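Local coordinates for B12-binding domain-containing protein (Kitasatospora setae, PDB 6WTE), which probably transfers a methyl group from S-adenosylmethionine by non-radical chemistry, as a radical SAM family enzyme that binds cobalamin and a [4Fe-4S] cluster, at residues H53-E58 with V203-D208. Residues are numbered along the deposited sequence; the frame is centred on the assembly and turned at random.
Sequences HEYFAE and VPRKVD
Arg205 reaches from the loop before helix 209-214 to the C-terminal end of helix 48-58, where its guanidinium meets Tyr55 and Glu58. It is the third residue of a type II turn, Val203 to Lys206, with positive phi, and its backbone is hydrogen-bonded to Val38 of the outermost strand 35-40. From there CG points away from the carbonyl carbon and the chain runs extended to NE, spanning the 10.1 Å between the CA atoms of Tyr55 and Arg205. One guanidinium face receives the CD1 side of the tyrosine: CD1 of Tyr55 lies 3.6 Å from CZ of Arg205. The two planes stand 71° apart, so this is no parallel stack. With chi1 at -178°, the Tyr55 ring swings out from the helix toward the arginine; tyrosine suits a buried place against Leu4 and Leu6 because its OH has Glu37 OE1 as partner.

At the guanidinium edge, NH2 of Arg205 donates to OE1 of Glu58 at 3.3 Å, end-on and in the guanidinium plane, the flat groups only modestly twisted. Glu58, at the exposed helix end, extends beyond CG to bring its acid there. Arginine offers a face to the ring and N-H groups to the acid. A salt bridge through one N-H, at the long end of the range, is consistent with a modest tie between helix and loop; Glu37 OE2 adds a long, weak ion pair to NH1, linking both partners. The ring probably limits movement on one face, the acid the in-plane direction.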
loop_
_atom_site.group_PDB
_atom_site.type_symbol
_atom_site.label_atom_id
_atom_site.label_comp_id
_atom_site.label_asym_id
_atom_site.label_seq_id
_atom_site.Cartn_x
_atom_site.Cartn_y
_atom_site.Cartn_z
ATOM N N HIS A 53 -15.903 15.604 -17.835
ATOM C CA HIS A 53 -16.458 16.393 -18.931
ATOM C C HIS A 53 -16.299 17.883 -18.677
ATOM O O HIS A 53 -15.910 18.634 -19.580
ATOM C CB HIS A 53 -17.927 16.039 -19.131
ATOM C CG HIS A 53 -18.145 14.629 -19.576
ATOM N ND1 HIS A 53 -19.360 13.990 -19.459
ATOM C CD2 HIS A 53 -17.298 13.730 -20.130
ATOM C CE1 HIS A 53 -19.255 12.761 -19.931
ATOM N NE2 HIS A 53 -18.012 12.576 -20.340
ATOM N N GLU A 54 -16.580 18.329 -17.451
ATOM C CA GLU A 54 -16.393 19.737 -17.121
ATOM C C GLU A 54 -14.933 20.143 -17.281
ATOM O O GLU A 54 -14.632 21.167 -17.902
ATOM C CB GLU A 54 -16.881 20.023 -15.699
ATOM C CG GLU A 54 -18.362 19.764 -15.478
ATOM C CD GLU A 54 -18.753 19.796 -14.007
ATOM O OE1 GLU A 54 -17.894 19.491 -13.147
ATOM O OE2 GLU A 54 -19.921 20.124 -13.708
ATOM N N TYR A 55 -14.007 19.338 -16.748
ATOM C CA TYR A 55 -12.609 19.762 -16.722
ATOM C C TYR A 55 -12.048 19.929 -18.130
ATOM O O TYR A 55 -11.458 20.965 -18.454
ATOM C CB TYR A 55 -11.749 18.781 -15.919
ATOM C CG TYR A 55 -10.309 19.246 -15.863
ATOM C CD1 TYR A 55 -9.894 20.159 -14.903
ATOM C CD2 TYR A 55 -9.379 18.810 -16.799
ATOM C CE1 TYR A 55 -8.588 20.614 -14.867
ATOM C CE2 TYR A 55 -8.076 19.260 -16.770
ATOM C CZ TYR A 55 -7.683 20.159 -15.806
ATOM O OH TYR A 55 -6.380 20.602 -15.780
ATOM N N PHE A 56 -12.202 18.910 -18.980
ATOM C CA PHE A 56 -11.541 18.936 -20.281
ATOM C C PHE A 56 -12.199 19.889 -21.270
ATOM O O PHE A 56 -11.575 20.249 -22.274
ATOM C CB PHE A 56 -11.468 17.527 -20.858
ATOM C CG PHE A 56 -10.381 16.701 -20.247
ATOM C CD1 PHE A 56 -9.053 16.962 -20.550
ATOM C CD2 PHE A 56 -10.674 15.688 -19.355
ATOM C CE1 PHE A 56 -8.044 16.220 -19.984
ATOM C CE2 PHE A 56 -9.665 14.942 -18.791
ATOM C CZ PHE A 56 -8.349 15.209 -19.107
ATOM N N ALA A 57 -13.433 20.311 -21.018
ATOM C CA ALA A 57 -14.007 21.345 -21.867
ATOM C C ALA A 57 -13.374 22.703 -21.592
ATOM O O ALA A 57 -13.260 23.532 -22.501
ATOM C CB ALA A 57 -15.516 21.404 -21.666
ATOM N N GLU A 58 -12.934 22.930 -20.356
ATOM C CA GLU A 58 -12.373 24.200 -19.921
ATOM C C GLU A 58 -10.849 24.230 -19.934
ATOM O O GLU A 58 -10.264 25.309 -20.063
ATOM C CB GLU A 58 -12.866 24.516 -18.505
ATOM C CG GLU A 58 -14.369 24.300 -18.323
ATOM C CD GLU A 58 -14.750 24.009 -16.882
ATOM O OE1 GLU A 58 -13.855 24.050 -16.010
ATOM O OE2 GLU A 58 -15.944 23.729 -16.617
ATOM N N VAL A 203 -8.432 24.005 -1.199
ATOM C CA VAL A 203 -7.930 24.657 -2.406
ATOM C C VAL A 203 -8.479 23.906 -3.614
ATOM O O VAL A 203 -8.238 22.697 -3.736
ATOM C CB VAL A 203 -6.396 24.695 -2.441
ATOM C CG1 VAL A 203 -5.917 25.384 -3.728
ATOM C CG2 VAL A 203 -5.855 25.402 -1.213
ATOM N N PRO A 204 -9.206 24.564 -4.512
ATOM C CA PRO A 204 -9.714 23.866 -5.699
ATOM C C PRO A 204 -8.581 23.278 -6.527
ATOM O O PRO A 204 -7.501 23.864 -6.647
ATOM C CB PRO A 204 -10.460 24.963 -6.465
ATOM C CG PRO A 204 -10.815 25.979 -5.406
ATOM C CD PRO A 204 -9.685 25.957 -4.429
ATOM N N ARG A 205 -8.834 22.090 -7.074
ATOM C CA ARG A 205 -7.904 21.403 -7.974
ATOM C C ARG A 205 -6.554 21.128 -7.317
ATOM O O ARG A 205 -5.520 21.066 -7.987
ATOM C CB ARG A 205 -7.730 22.178 -9.282
ATOM C CG ARG A 205 -9.071 22.557 -9.892
ATOM C CD ARG A 205 -9.010 22.670 -11.393
ATOM N NE ARG A 205 -10.342 22.555 -11.986
ATOM C CZ ARG A 205 -10.732 23.186 -13.091
ATOM N NH1 ARG A 205 -9.900 24.000 -13.730
ATOM N NH2 ARG A 205 -11.965 23.011 -13.549
ATOM N N LYS A 206 -6.568 20.951 -6.000
ATOM C CA LYS A 206 -5.467 20.380 -5.245
ATOM C C LYS A 206 -6.064 19.348 -4.297
ATOM O O LYS A 206 -7.249 19.419 -3.956
ATOM C CB LYS A 206 -4.688 21.440 -4.449
ATOM C CG LYS A 206 -4.055 22.539 -5.282
ATOM C CD LYS A 206 -2.945 21.974 -6.151
ATOM C CE LYS A 206 -2.307 23.058 -6.990
ATOM N NZ LYS A 206 -3.269 23.634 -7.960
ATOM N N VAL A 207 -5.250 18.367 -3.893
ATOM C CA VAL A 207 -5.729 17.382 -2.928
ATOM C C VAL A 207 -6.227 18.110 -1.685
ATOM O O VAL A 207 -5.528 18.964 -1.124
ATOM C CB VAL A 207 -4.628 16.365 -2.581
ATOM C CG1 VAL A 207 -5.102 15.435 -1.486
ATOM C CG2 VAL A 207 -4.234 15.541 -3.810
ATOM N N ASP A 208 -7.451 17.792 -1.268
ATOM C CA ASP A 208 -8.108 18.448 -0.130
ATOM C C ASP A 208 -7.880 17.595 1.114
ATOM O O ASP A 208 -8.684 16.725 1.452
ATOM C CB ASP A 208 -9.592 18.643 -0.403
ATOM C CG ASP A 208 -10.251 19.591 0.592
ATOM O OD1 ASP A 208 -9.689 19.797 1.692
ATOM O OD2 ASP A 208 -11.330 20.125 0.270
#